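Local coordinates for protein putative acetyltransferase Sthe_0691 (Sphaerobacter thermophilus, PDB 3SHP) that is a putative acetyltransferase that probably transfers an acetyl group from acetyl-CoA to an acceptor substrate, at residues 81-86 against 118-123; 136-141 against 162-167; 75-80 against 88-93. All coordinates share one frame; numbering follows the deposited sequence.

In the fold
All three contacts lie in or against one mixed sheet, in which strands 72-80, 84-91, 121-127 and 157-167 lie side by side. Contact 3 is the antiparallel hairpin 72-80/84-91, and contact 1 couples the start of strand 84-91 to strand 121-127 in parallel across the helix 98-116 crossover. Their segments alternate along the chain, their centres are about 16 Å apart, and they touch where S86 O meets E79 N. Contact 2 comes later in sequence and packs helix 131-139 on strand 157-167; between centres it lies about 13 Å from contact 1, joined through T123 and Q165, and about 16 Å from contact 3, without touching it. This order is consistent with the GNAT acetyltransferase fold.

Contact 1 (81-86 against 118-123); sequences GKQTAS and ELLVIT
L119 drops its isobutyl group over A85, with CD1 resting 3.6 Å from A85 CB. Its CG is anti to the carbonyl carbon (chi1 -56°), which swings the branch toward the neighbouring strand and brings CD2 to 3.7 Å from T84 O. F80 of the adjacent strand touches both L119 and A85, so this apolar patch spans three chain segments. At the outer end Q83 and L120 run side by side in the same direction; Q83, bent at its second torsion, lays its amide along the leucine, CD 3.9 Å from L120 CD1. The backbone beneath is anchored by Q83 O, which accepts both L120 N at 2.8 Å and, less closely, V121 N at 3.3 Å. From there the strands run parallel, 8° apart, as neighbours joined through a beta-alpha-beta unit: strand 84-91, helix 98-116, strand 121-127, consistent with the GNAT acetyltransferase fold. A85 sits at the centre of the pairing, its N-H given to V121 O and its carbonyl taking T123 N, both at 2.8 Å. T84, S86, V121 and T123 share one face of the sheet, where T84 CG2 lies alongside V121 CB. Further along that face a water donates to S86 OG, contacts T123 OG1 at 2.7 Å and reaches A85 O weakly, while the T123 hydroxyl also hydrogen-bonds to Q165 NE2.

Contact 2 (136-141 against 162-167); sequences AAEAAG and LIYQAV
A136 stays inside the helix, its carbonyl accepting A140 N in the final turn. Next comes A137, whose methyl points at the strand and meets the tyrosine ring obliquely, CB 3.8 Å from Y164 CD2; L106 and I126 touch the same methyl. E138 starts off to one side, but a bend at its second torsion (147°) turns the carboxylate toward the strand. Its CG passes 3.9 Å from Y164 CE2, and OE2 accepts a hydrogen bond from Y164 OH at 2.8 Å. That oxygen lies at the edge of the ring, near its plane, yet the hydroxyl approaches it from above the carboxylate plane; the two flat groups are turned 47° from each other. The bond ties down the far end of the ring, while A137 packs nearer its base. An alanine in place of Y164 removes the ring and its hydroxyl, and would probably loosen the hold of this helix end on the strand. A140 gives its carbonyl to R114 of helix 98-116. At G141 phi turns positive (85°), where a CB would press against A140 O; G141 N bonds back to E138 O at 2.9 Å, and G141 O lies 4.0 Å from A166 CB. The helix thus ends in a Schellman motif and packs on strand 157-167, consistent with the GNAT fold, where a helix after the strand equivalent to 121-127 packs on the sheet.

Contact 3 (75-80 against 88-93); sequences SCRIEF and RFHMAP
H90 leaves its strand on the same face as S75, R77 and R88. Its CB lies 3.5 Å from S75 OG, in one of the two conformers of the serine. CG, anti to the carbonyl carbon (chi1 -62°), and then CD2 pass the same oxygen, which stays near the plane of the imidazole at its edge. S75 OG is buried here with no polar partner in the model. At the tip, H90 NE2 meets a water 2.6 Å away in the ring plane. The same water accepts from R88 NH2 at 3.0 Å, in the guanidinium plane, and weakly from R77 NE. With two arginines so close, the imidazole is likely to be discouraged from taking up a proton. R88 is held further by a salt bridge to E125 and a hydrogen bond to N38 O, and R77 packs on W59, a residue of the tartrate pocket. On the opposite face C76 sets its sulfur obliquely against the F89 ring, SG 4.3 Å from the centroid; helix 98-116 covers F89 with R102 and L106. S75 and H90 exchange two backbone bonds (S75 N to H90 O 2.9 Å), as do R77 and R88 (R77 N to R88 O 2.9 Å), with C76 and F89 the non-hydrogen-bonded pair between them. This is the register of an antiparallel beta hairpin, here strands 72-80 and 84-91 of the central mixed sheet of this putative acetyltransferase.

Contact 1 (81-86 against 118-123)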
ATOM      1  N   GLY A  81      15.152  -6.533  29.940  1.00 30.69           N
ATOM      2  CA  GLY A  81      14.576  -7.782  30.406  1.00 32.63           C
ATOM      3  C   GLY A  81      14.972  -7.955  31.872  1.00 34.46           C
ATOM      4  O   GLY A  81      15.271  -6.987  32.566  1.00 34.73           O
ATOM      5  N   LYS A  82      15.014  -9.186  32.357  1.00 35.83           N
ATOM      6  CA  LYS A  82      15.391  -9.395  33.748  1.00 36.88           C
ATOM      7  C   LYS A  82      16.836  -8.985  34.019  1.00 36.53           C
ATOM      8  O   LYS A  82      17.098  -8.216  34.939  1.00 37.06           O
ATOM      9  CB  LYS A  82      15.145 -10.842  34.168  1.00 38.12           C
ATOM     10  CG  LYS A  82      15.366 -11.108  35.644  1.00 40.41           C
ATOM     11  CD  LYS A  82      14.857 -12.496  36.021  1.00 47.43           C
ATOM     12  CE  LYS A  82      15.555 -13.628  35.223  1.00 50.64           C
ATOM     13  NZ  LYS A  82      14.827 -14.968  35.262  1.00 52.43           N
ATOM     14  N   GLN A  83      17.765  -9.491  33.221  1.00 35.42           N
ATOM     15  CA  GLN A  83      19.165  -9.181  33.410  1.00 34.72           C
ATOM     16  C   GLN A  83      19.819  -8.625  32.150  1.00 33.15           C
ATOM     17  O   GLN A  83      21.045  -8.686  32.010  1.00 32.68           O
ATOM     18  CB  GLN A  83      19.868 -10.449  33.864  1.00 35.76           C
ATOM     19  CG  GLN A  83      19.781 -10.622  35.385  1.00 40.07           C
ATOM     20  CD  GLN A  83      19.740 -12.055  35.821  1.00 45.68           C
ATOM     21  OE1 GLN A  83      19.461 -12.969  35.032  1.00 49.67           O
ATOM     22  NE2 GLN A  83      19.991 -12.272  37.101  1.00 49.36           N
ATOM     23  N   THR A  84      18.995  -8.107  31.233  1.00 31.14           N
ATOM     24  CA  THR A  84      19.470  -7.666  29.921  1.00 29.29           C
ATOM     25  C   THR A  84      19.054  -6.243  29.625  1.00 27.87           C
ATOM     26  O   THR A  84      18.028  -5.775  30.124  1.00 27.48           O
ATOM     27  CB  THR A  84      18.928  -8.557  28.785  1.00 29.44           C
ATOM     28  OG1 THR A  84      17.502  -8.448  28.732  1.00 28.65           O
ATOM     29  CG2 THR A  84      19.315 -10.034  29.006  1.00 29.33           C
ATOM     30  N   ALA A  85      19.859  -5.553  28.823  1.00 26.58           N
ATOM     31  CA  ALA A  85      19.465  -4.273  28.269  1.00 25.79           C
ATOM     32  C   ALA A  85      19.805  -4.288  26.790  1.00 25.91           C
ATOM     33  O   ALA A  85      20.927  -4.633  26.418  1.00 26.31           O
ATOM     34  CB  ALA A  85      20.197  -3.155  28.950  1.00 25.89           C
ATOM     35  N   SER A  86      18.820  -3.944  25.962  1.00 25.16           N
ATOM     36  CA  SER A  86      18.968  -3.890  24.521  1.00 24.40           C
ATOM     37  C   SER A  86      18.604  -2.484  24.063  1.00 23.81           C
ATOM     38  O   SER A  86      17.672  -1.880  24.590  1.00 24.22           O
ATOM     39  CB  SER A  86      18.051  -4.923  23.863  1.00 24.94           C
ATOM     40  OG  SER A  86      18.326  -6.218  24.372  1.00 25.26           O
ATOM     41  N   GLU A 118      21.451  -3.870  37.186  1.00 52.58           N
ATOM     42  CA  GLU A 118      22.101  -5.160  37.442  1.00 51.81           C
ATOM     43  C   GLU A 118      22.089  -6.102  36.235  1.00 49.47           C
ATOM     44  O   GLU A 118      21.395  -7.120  36.208  1.00 49.91           O
ATOM     45  CB  GLU A 118      21.536  -5.800  38.705  1.00 52.74           C
ATOM     46  CG  GLU A 118      21.915  -5.007  39.959  1.00 57.64           C
ATOM     47  CD  GLU A 118      23.438  -4.942  40.193  1.00 62.69           C
ATOM     48  OE1 GLU A 118      23.832  -4.746  41.361  1.00 64.21           O
ATOM     49  OE2 GLU A 118      24.235  -5.101  39.219  1.00 64.97           O
ATOM     50  N   LEU A 119      22.907  -5.761  35.251  1.00 46.44           N
ATOM     51  CA  LEU A 119      22.832  -6.393  33.947  1.00 43.59           C
ATOM     52  C   LEU A 119      23.944  -7.392  33.759  1.00 42.06           C
ATOM     53  O   LEU A 119      25.078  -7.156  34.175  1.00 42.08           O
ATOM     54  CB  LEU A 119      22.926  -5.338  32.855  1.00 42.98           C
ATOM     55  CG  LEU A 119      21.903  -4.226  32.931  1.00 42.09           C
ATOM     56  CD1 LEU A 119      22.270  -3.200  31.868  1.00 41.55           C
ATOM     57  CD2 LEU A 119      20.481  -4.755  32.727  1.00 41.54           C
ATOM     58  N   LEU A 120      23.606  -8.511  33.137  1.00 39.99           N
ATOM     59  CA  LEU A 120      24.607  -9.476  32.716  1.00 38.63           C
ATOM     60  C   LEU A 120      24.875  -9.301  31.208  1.00 37.35           C
ATOM     61  O   LEU A 120      25.911  -9.762  30.720  1.00 37.84           O
ATOM     62  CB  LEU A 120      24.166 -10.911  33.073  1.00 38.27           C
ATOM     63  CG  LEU A 120      23.918 -11.121  34.585  1.00 39.52           C
ATOM     64  CD1 LEU A 120      23.467 -12.549  34.954  1.00 40.21           C
ATOM     65  CD2 LEU A 120      25.148 -10.723  35.426  1.00 39.84           C
ATOM     66  N   VAL A 121      23.964  -8.616  30.495  1.00 34.65           N
ATOM     67  CA  VAL A 121      24.060  -8.441  29.028  1.00 33.17           C
ATOM     68  C   VAL A 121      23.585  -7.064  28.570  1.00 32.53           C
ATOM     69  O   VAL A 121      22.508  -6.593  28.974  1.00 33.33           O
ATOM     70  CB  VAL A 121      23.242  -9.504  28.256  1.00 32.77           C
ATOM     71  CG1 VAL A 121      23.621  -9.521  26.788  1.00 32.06           C
ATOM     72  CG2 VAL A 121      23.448 -10.882  28.845  1.00 32.37           C
ATOM     73  N   ILE A 122      24.411  -6.418  27.750  1.00 31.34           N
ATOM     74  CA  ILE A 122      24.078  -5.164  27.072  1.00 29.83           C
ATOM     75  C   ILE A 122      24.241  -5.420  25.581  1.00 27.97           C
ATOM     76  O   ILE A 122      25.266  -5.973  25.156  1.00 27.27           O
ATOM     77  CB  ILE A 122      25.028  -4.009  27.495  1.00 30.55           C
ATOM     78  CG1 ILE A 122      24.971  -3.788  29.012  1.00 32.15           C
ATOM     79  CG2 ILE A 122      24.678  -2.707  26.771  1.00 30.59           C
ATOM     80  CD1 ILE A 122      25.943  -2.680  29.553  1.00 31.82           C
ATOM     81  N   THR A 123      23.240  -5.009  24.800  1.00 25.51           N
ATOM     82  CA  THR A 123      23.128  -5.385  23.402  1.00 23.89           C
ATOM     83  C   THR A 123      22.744  -4.114  22.628  1.00 23.66           C
ATOM     84  O   THR A 123      21.722  -3.469  22.934  1.00 23.42           O
ATOM     85  CB  THR A 123      22.068  -6.523  23.220  1.00 23.46           C
ATOM     86  OG1 THR A 123      22.444  -7.670  23.996  1.00 22.86           O
ATOM     87  CG2 THR A 123      21.938  -6.965  21.767  1.00 21.58           C
TER
HETATM   88  O   HOH W   1      20.458  -7.765  25.757  1.00 30.29           O

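Contact 2 (136-141 against 162-167)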
ATOM      1  N   ALA A 136      32.988   4.135  19.459  1.00 31.41           N
ATOM      2  CA  ALA A 136      32.487   4.409  20.814  1.00 31.53           C
ATOM      3  C   ALA A 136      32.160   3.097  21.506  1.00 31.51           C
ATOM      4  O   ALA A 136      32.444   2.937  22.675  1.00 32.22           O
ATOM      5  CB  ALA A 136      31.259   5.334  20.788  1.00 31.34           C
ATOM      6  N   ALA A 137      31.579   2.152  20.775  1.00 31.29           N
ATOM      7  CA  ALA A 137      31.178   0.877  21.369  1.00 31.30           C
ATOM      8  C   ALA A 137      32.389   0.076  21.812  1.00 32.10           C
ATOM      9  O   ALA A 137      32.411  -0.485  22.910  1.00 31.29           O
ATOM     10  CB  ALA A 137      30.339   0.075  20.385  1.00 30.09           C
ATOM     11  N   GLU A 138      33.397   0.033  20.950  1.00 33.45           N
ATOM     12  CA  GLU A 138      34.644  -0.638  21.272  1.00 35.77           C
ATOM     13  C   GLU A 138      35.300  -0.040  22.520  1.00 36.25           C
ATOM     14  O   GLU A 138      35.683  -0.793  23.414  1.00 36.39           O
ATOM     15  CB  GLU A 138      35.580  -0.656  20.060  1.00 36.30           C
ATOM     16  CG  GLU A 138      35.194  -1.773  19.100  1.00 41.63           C
ATOM     17  CD  GLU A 138      35.434  -1.448  17.631  1.00 47.82           C
ATOM     18  OE1 GLU A 138      36.149  -0.452  17.317  1.00 52.07           O
ATOM     19  OE2 GLU A 138      34.906  -2.208  16.786  1.00 48.71           O
ATOM     20  N   ALA A 139      35.368   1.291  22.610  1.00 36.50           N
ATOM     21  CA  ALA A 139      35.946   1.933  23.791  1.00 37.68           C
ATOM     22  C   ALA A 139      35.098   1.707  25.055  1.00 37.57           C
ATOM     23  O   ALA A 139      35.631   1.669  26.156  1.00 37.65           O
ATOM     24  CB  ALA A 139      36.213   3.442  23.555  1.00 37.95           C
ATOM     25  N   ALA A 140      33.788   1.536  24.892  1.00 37.28           N
ATOM     26  CA  ALA A 140      32.930   1.173  26.025  1.00 36.68           C
ATOM     27  C   ALA A 140      33.048  -0.314  26.430  1.00 36.65           C
ATOM     28  O   ALA A 140      32.377  -0.759  27.370  1.00 37.02           O
ATOM     29  CB  ALA A 140      31.497   1.534  25.736  1.00 35.74           C
ATOM     30  N   GLY A 141      33.882  -1.082  25.726  1.00 35.83           N
ATOM     31  CA  GLY A 141      34.109  -2.482  26.097  1.00 35.28           C
ATOM     32  C   GLY A 141      33.075  -3.439  25.516  1.00 35.14           C
ATOM     33  O   GLY A 141      32.980  -4.580  25.964  1.00 36.25           O
ATOM     34  N   LEU A 162      25.337  -4.606  12.604  1.00 22.26           N
ATOM     35  CA  LEU A 162      26.155  -5.327  13.553  1.00 22.02           C
ATOM     36  C   LEU A 162      25.501  -5.236  14.900  1.00 22.11           C
ATOM     37  O   LEU A 162      24.885  -4.223  15.206  1.00 22.76           O
ATOM     38  CB  LEU A 162      27.561  -4.721  13.620  1.00 22.19           C
ATOM     39  CG  LEU A 162      28.340  -4.658  12.297  1.00 21.91           C
ATOM     40  CD1 LEU A 162      29.758  -4.074  12.488  1.00 20.41           C
ATOM     41  CD2 LEU A 162      28.400  -6.041  11.712  1.00 20.70           C
ATOM     42  N   ILE A 163      25.621  -6.293  15.702  1.00 22.16           N
ATOM     43  CA  ILE A 163      25.142  -6.278  17.080  1.00 22.22           C
ATOM     44  C   ILE A 163      26.340  -6.389  18.006  1.00 23.92           C
ATOM     45  O   ILE A 163      27.070  -7.396  17.983  1.00 24.28           O
ATOM     46  CB  ILE A 163      24.205  -7.456  17.390  1.00 22.04           C
ATOM     47  CG1 ILE A 163      23.111  -7.591  16.328  1.00 19.97           C
ATOM     48  CG2 ILE A 163      23.649  -7.327  18.817  1.00 20.97           C
ATOM     49  CD1 ILE A 163      22.079  -6.448  16.339  1.00 19.78           C
ATOM     50  N   TYR A 164      26.541  -5.347  18.808  1.00 25.16           N
ATOM     51  CA  TYR A 164      27.641  -5.294  19.756  1.00 26.22           C
ATOM     52  C   TYR A 164      27.094  -5.662  21.119  1.00 27.20           C
ATOM     53  O   TYR A 164      25.977  -5.269  21.465  1.00 27.66           O
ATOM     54  CB  TYR A 164      28.256  -3.878  19.795  1.00 25.93           C
ATOM     55  CG  TYR A 164      29.376  -3.700  18.799  1.00 25.53           C
ATOM     56  CD1 TYR A 164      29.118  -3.713  17.428  1.00 24.42           C
ATOM     57  CD2 TYR A 164      30.690  -3.526  19.222  1.00 25.46           C
ATOM     58  CE1 TYR A 164      30.137  -3.577  16.507  1.00 24.52           C
ATOM     59  CE2 TYR A 164      31.735  -3.371  18.298  1.00 25.40           C
ATOM     60  CZ  TYR A 164      31.437  -3.387  16.949  1.00 27.04           C
ATOM     61  OH  TYR A 164      32.431  -3.231  16.007  1.00 30.30           O
ATOM     62  N   GLN A 165      27.892  -6.404  21.885  1.00 28.16           N
ATOM     63  CA  GLN A 165      27.487  -6.893  23.205  1.00 28.89           C
ATOM     64  C   GLN A 165      28.607  -6.841  24.218  1.00 30.47           C
ATOM     65  O   GLN A 165      29.789  -6.949  23.872  1.00 30.64           O
ATOM     66  CB  GLN A 165      26.964  -8.333  23.102  1.00 27.82           C
ATOM     67  CG  GLN A 165      25.614  -8.428  22.374  1.00 26.28           C
ATOM     68  CD  GLN A 165      24.956  -9.800  22.540  1.00 25.25           C
ATOM     69  OE1 GLN A 165      25.415 -10.805  21.969  1.00 25.26           O
ATOM     70  NE2 GLN A 165      23.877  -9.848  23.310  1.00 20.96           N
ATOM     71  N   ALA A 166      28.233  -6.643  25.473  1.00 32.49           N
ATOM     72  CA  ALA A 166      29.076  -7.053  26.577  1.00 34.78           C
ATOM     73  C   ALA A 166      28.259  -8.050  27.377  1.00 36.29           C
ATOM     74  O   ALA A 166      27.071  -7.819  27.695  1.00 36.28           O
ATOM     75  CB  ALA A 166      29.491  -5.874  27.423  1.00 34.62           C
ATOM     76  N   VAL A 167      28.894  -9.176  27.667  1.00 38.26           N
ATOM     77  CA  VAL A 167      28.267 -10.252  28.395  1.00 40.64           C
ATOM     78  C   VAL A 167      29.149 -10.626  29.595  1.00 43.66           C
ATOM     79  O   VAL A 167      30.318 -11.005  29.435  1.00 43.90           O
ATOM     80  CB  VAL A 167      28.023 -11.469  27.483  1.00 40.76           C
ATOM     81  CG1 VAL A 167      27.414 -12.648  28.268  1.00 39.91           C
ATOM     82  CG2 VAL A 167      27.137 -11.083  26.267  1.00 40.06           C
TER

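Contact 3 (75-80 against 88-93)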
ATOM      1  N   SER A  75      16.980   9.830  19.482  0.50 23.12           N
ATOM      2  CA  SER A  75      16.423   9.119  20.610  0.50 23.06           C
ATOM      3  C   SER A  75      17.199   7.833  20.798  0.50 23.03           C
ATOM      4  O   SER A  75      17.825   7.316  19.869  0.50 22.72           O
ATOM      5  CB  SER A  75      14.948   8.799  20.358  0.50 23.15           C
ATOM      6  OG  SER A  75      14.834   7.930  19.257  0.50 22.02           O
ATOM      7  N   CYS A  76      17.180   7.328  22.015  1.00 23.30           N
ATOM      8  CA  CYS A  76      17.786   6.050  22.285  1.00 24.09           C
ATOM      9  C   CYS A  76      16.682   5.183  22.854  1.00 24.42           C
ATOM     10  O   CYS A  76      16.142   5.478  23.939  1.00 25.17           O
ATOM     11  CB  CYS A  76      18.944   6.205  23.273  1.00 24.16           C
ATOM     12  SG  CYS A  76      19.637   4.601  23.733  1.00 27.67           S
ATOM     13  N   ARG A  77      16.332   4.123  22.136  1.00 24.41           N
ATOM     14  CA  ARG A  77      15.304   3.219  22.638  1.00 25.05           C
ATOM     15  C   ARG A  77      15.909   2.054  23.410  1.00 24.84           C
ATOM     16  O   ARG A  77      16.759   1.332  22.903  1.00 24.44           O
ATOM     17  CB  ARG A  77      14.408   2.705  21.520  1.00 24.65           C
ATOM     18  CG  ARG A  77      13.181   2.031  22.104  1.00 27.17           C
ATOM     19  CD  ARG A  77      12.250   1.447  21.050  1.00 27.51           C
ATOM     20  NE  ARG A  77      11.592   2.444  20.217  1.00 29.21           N
ATOM     21  CZ  ARG A  77      10.449   3.061  20.529  1.00 31.19           C
ATOM     22  NH1 ARG A  77       9.826   2.815  21.693  1.00 30.09           N
ATOM     23  NH2 ARG A  77       9.920   3.931  19.662  1.00 31.87           N
ATOM     24  N   ILE A  78      15.478   1.883  24.649  1.00 25.16           N
ATOM     25  CA  ILE A  78      16.038   0.853  25.473  1.00 25.45           C
ATOM     26  C   ILE A  78      14.958  -0.140  25.903  1.00 26.30           C
ATOM     27  O   ILE A  78      13.856   0.266  26.299  1.00 26.67           O
ATOM     28  CB  ILE A  78      16.688   1.449  26.750  1.00 25.76           C
ATOM     29  CG1 ILE A  78      17.728   2.529  26.390  1.00 25.22           C
ATOM     30  CG2 ILE A  78      17.319   0.335  27.582  1.00 24.35           C
ATOM     31  CD1 ILE A  78      18.129   3.406  27.590  1.00 24.22           C
ATOM     32  N   GLU A  79      15.293  -1.433  25.866  1.00 26.12           N
ATOM     33  CA  GLU A  79      14.380  -2.476  26.345  1.00 26.84           C
ATOM     34  C   GLU A  79      15.085  -3.325  27.408  1.00 27.37           C
ATOM     35  O   GLU A  79      16.104  -3.958  27.124  1.00 27.11           O
ATOM     36  CB  GLU A  79      13.873  -3.325  25.155  1.00 26.21           C
ATOM     37  CG  GLU A  79      13.127  -4.590  25.546  1.00 26.81           C
ATOM     38  CD  GLU A  79      13.224  -5.723  24.513  1.00 28.24           C
ATOM     39  OE1 GLU A  79      14.077  -5.671  23.583  1.00 26.39           O
ATOM     40  OE2 GLU A  79      12.437  -6.684  24.656  1.00 29.68           O
ATOM     41  N   PHE A  80      14.580  -3.299  28.635  1.00 28.18           N
ATOM     42  CA  PHE A  80      15.143  -4.142  29.686  1.00 30.01           C
ATOM     43  C   PHE A  80      14.401  -5.460  29.745  1.00 30.56           C
ATOM     44  O   PHE A  80      13.167  -5.501  29.605  1.00 30.56           O
ATOM     45  CB  PHE A  80      15.082  -3.495  31.085  1.00 30.56           C
ATOM     46  CG  PHE A  80      15.980  -2.302  31.249  1.00 32.06           C
ATOM     47  CD1 PHE A  80      15.438  -1.026  31.374  1.00 33.49           C
ATOM     48  CD2 PHE A  80      17.363  -2.447  31.274  1.00 32.42           C
ATOM     49  CE1 PHE A  80      16.250   0.088  31.513  1.00 33.92           C
ATOM     50  CE2 PHE A  80      18.200  -1.322  31.412  1.00 32.63           C
ATOM     51  CZ  PHE A  80      17.638  -0.056  31.530  1.00 32.49           C
ATOM     52  N   ARG A  88      18.850   0.700  20.651  1.00 21.29           N
ATOM     53  CA  ARG A  88      19.117   1.165  19.308  1.00 22.58           C
ATOM     54  C   ARG A  88      18.890   2.672  19.293  1.00 22.57           C
ATOM     55  O   ARG A  88      18.222   3.215  20.177  1.00 22.94           O
ATOM     56  CB  ARG A  88      18.219   0.429  18.286  1.00 22.77           C
ATOM     57  CG  ARG A  88      16.738   0.862  18.174  1.00 23.89           C
ATOM     58  CD  ARG A  88      16.085   0.399  16.802  1.00 23.49           C
ATOM     59  NE  ARG A  88      16.130  -1.063  16.643  1.00 24.58           N
ATOM     60  CZ  ARG A  88      15.215  -1.911  17.124  1.00 24.55           C
ATOM     61  NH1 ARG A  88      15.373  -3.228  16.966  1.00 22.55           N
ATOM     62  NH2 ARG A  88      14.140  -1.451  17.769  1.00 23.76           N
ATOM     63  N   PHE A  89      19.455   3.345  18.312  1.00 22.58           N
ATOM     64  CA  PHE A  89      19.379   4.799  18.242  1.00 23.25           C
ATOM     65  C   PHE A  89      18.619   5.169  16.987  1.00 23.58           C
ATOM     66  O   PHE A  89      18.722   4.471  15.974  1.00 23.87           O
ATOM     67  CB  PHE A  89      20.785   5.412  18.166  1.00 22.70           C
ATOM     68  CG  PHE A  89      21.645   5.106  19.361  1.00 24.37           C
ATOM     69  CD1 PHE A  89      21.636   5.937  20.473  1.00 24.92           C
ATOM     70  CD2 PHE A  89      22.454   3.978  19.376  1.00 25.50           C
ATOM     71  CE1 PHE A  89      22.427   5.659  21.581  1.00 26.48           C
ATOM     72  CE2 PHE A  89      23.244   3.679  20.487  1.00 28.23           C
ATOM     73  CZ  PHE A  89      23.239   4.532  21.595  1.00 27.59           C
ATOM     74  N   HIS A  90      17.872   6.264  17.059  1.00 24.20           N
ATOM     75  CA  HIS A  90      17.160   6.809  15.916  1.00 25.25           C
ATOM     76  C   HIS A  90      17.579   8.270  15.852  1.00 25.28           C
ATOM     77  O   HIS A  90      17.209   9.037  16.726  1.00 26.05           O
ATOM     78  CB  HIS A  90      15.644   6.739  16.118  1.00 25.58           C
ATOM     79  CG  HIS A  90      15.100   5.353  16.270  1.00 27.84           C
ATOM     80  ND1 HIS A  90      14.778   4.556  15.189  1.00 30.93           N
ATOM     81  CD2 HIS A  90      14.798   4.627  17.374  1.00 29.01           C
ATOM     82  CE1 HIS A  90      14.315   3.395  15.622  1.00 30.36           C
ATOM     83  NE2 HIS A  90      14.310   3.416  16.945  1.00 29.40           N
HETATM   84  N   MSE A  91      18.361   8.658  14.849  1.00 25.20           N
HETATM   85  CA  MSE A  91      18.834  10.057  14.757  1.00 25.58           C
HETATM   86  C   MSE A  91      17.971  10.841  13.773  1.00 26.07           C
HETATM   87  O   MSE A  91      17.446  10.259  12.836  1.00 26.55           O
HETATM   88  CB  MSE A  91      20.305  10.113  14.319  1.00 24.70           C
HETATM   89  CG  MSE A  91      21.205   9.203  15.155  1.00 24.52           C
HETATM   90 SE   MSE A  91      21.146   9.609  17.066  0.75 20.52          SE
HETATM   91  CE  MSE A  91      21.992  11.335  16.976  1.00 20.06           C
ATOM     92  N   ALA A  92      17.816  12.147  13.983  1.00 26.63           N
ATOM     93  CA  ALA A  92      17.039  12.958  13.055  1.00 28.00           C
ATOM     94  C   ALA A  92      17.700  12.929  11.680  1.00 29.04           C
ATOM     95  O   ALA A  92      18.912  13.023  11.571  1.00 28.36           O
ATOM     96  CB  ALA A  92      16.889  14.391  13.553  1.00 27.30           C
ATOM     97  N   PRO A  93      16.896  12.757  10.630  1.00 30.59           N
ATOM     98  CA  PRO A  93      17.405  12.690   9.260  1.00 32.17           C
ATOM     99  C   PRO A  93      17.978  14.016   8.747  1.00 33.02           C
ATOM    100  O   PRO A  93      18.810  13.997   7.829  1.00 33.39           O
ATOM    101  CB  PRO A  93      16.157  12.300   8.429  1.00 32.31           C
ATOM    102  CG  PRO A  93      15.001  12.835   9.247  1.00 32.06           C
ATOM    103  CD  PRO A  93      15.439  12.567  10.686  1.00 31.17           C
TER
HETATM  104  O   HOH W   2      12.977   1.352  17.807  1.00 30.25           O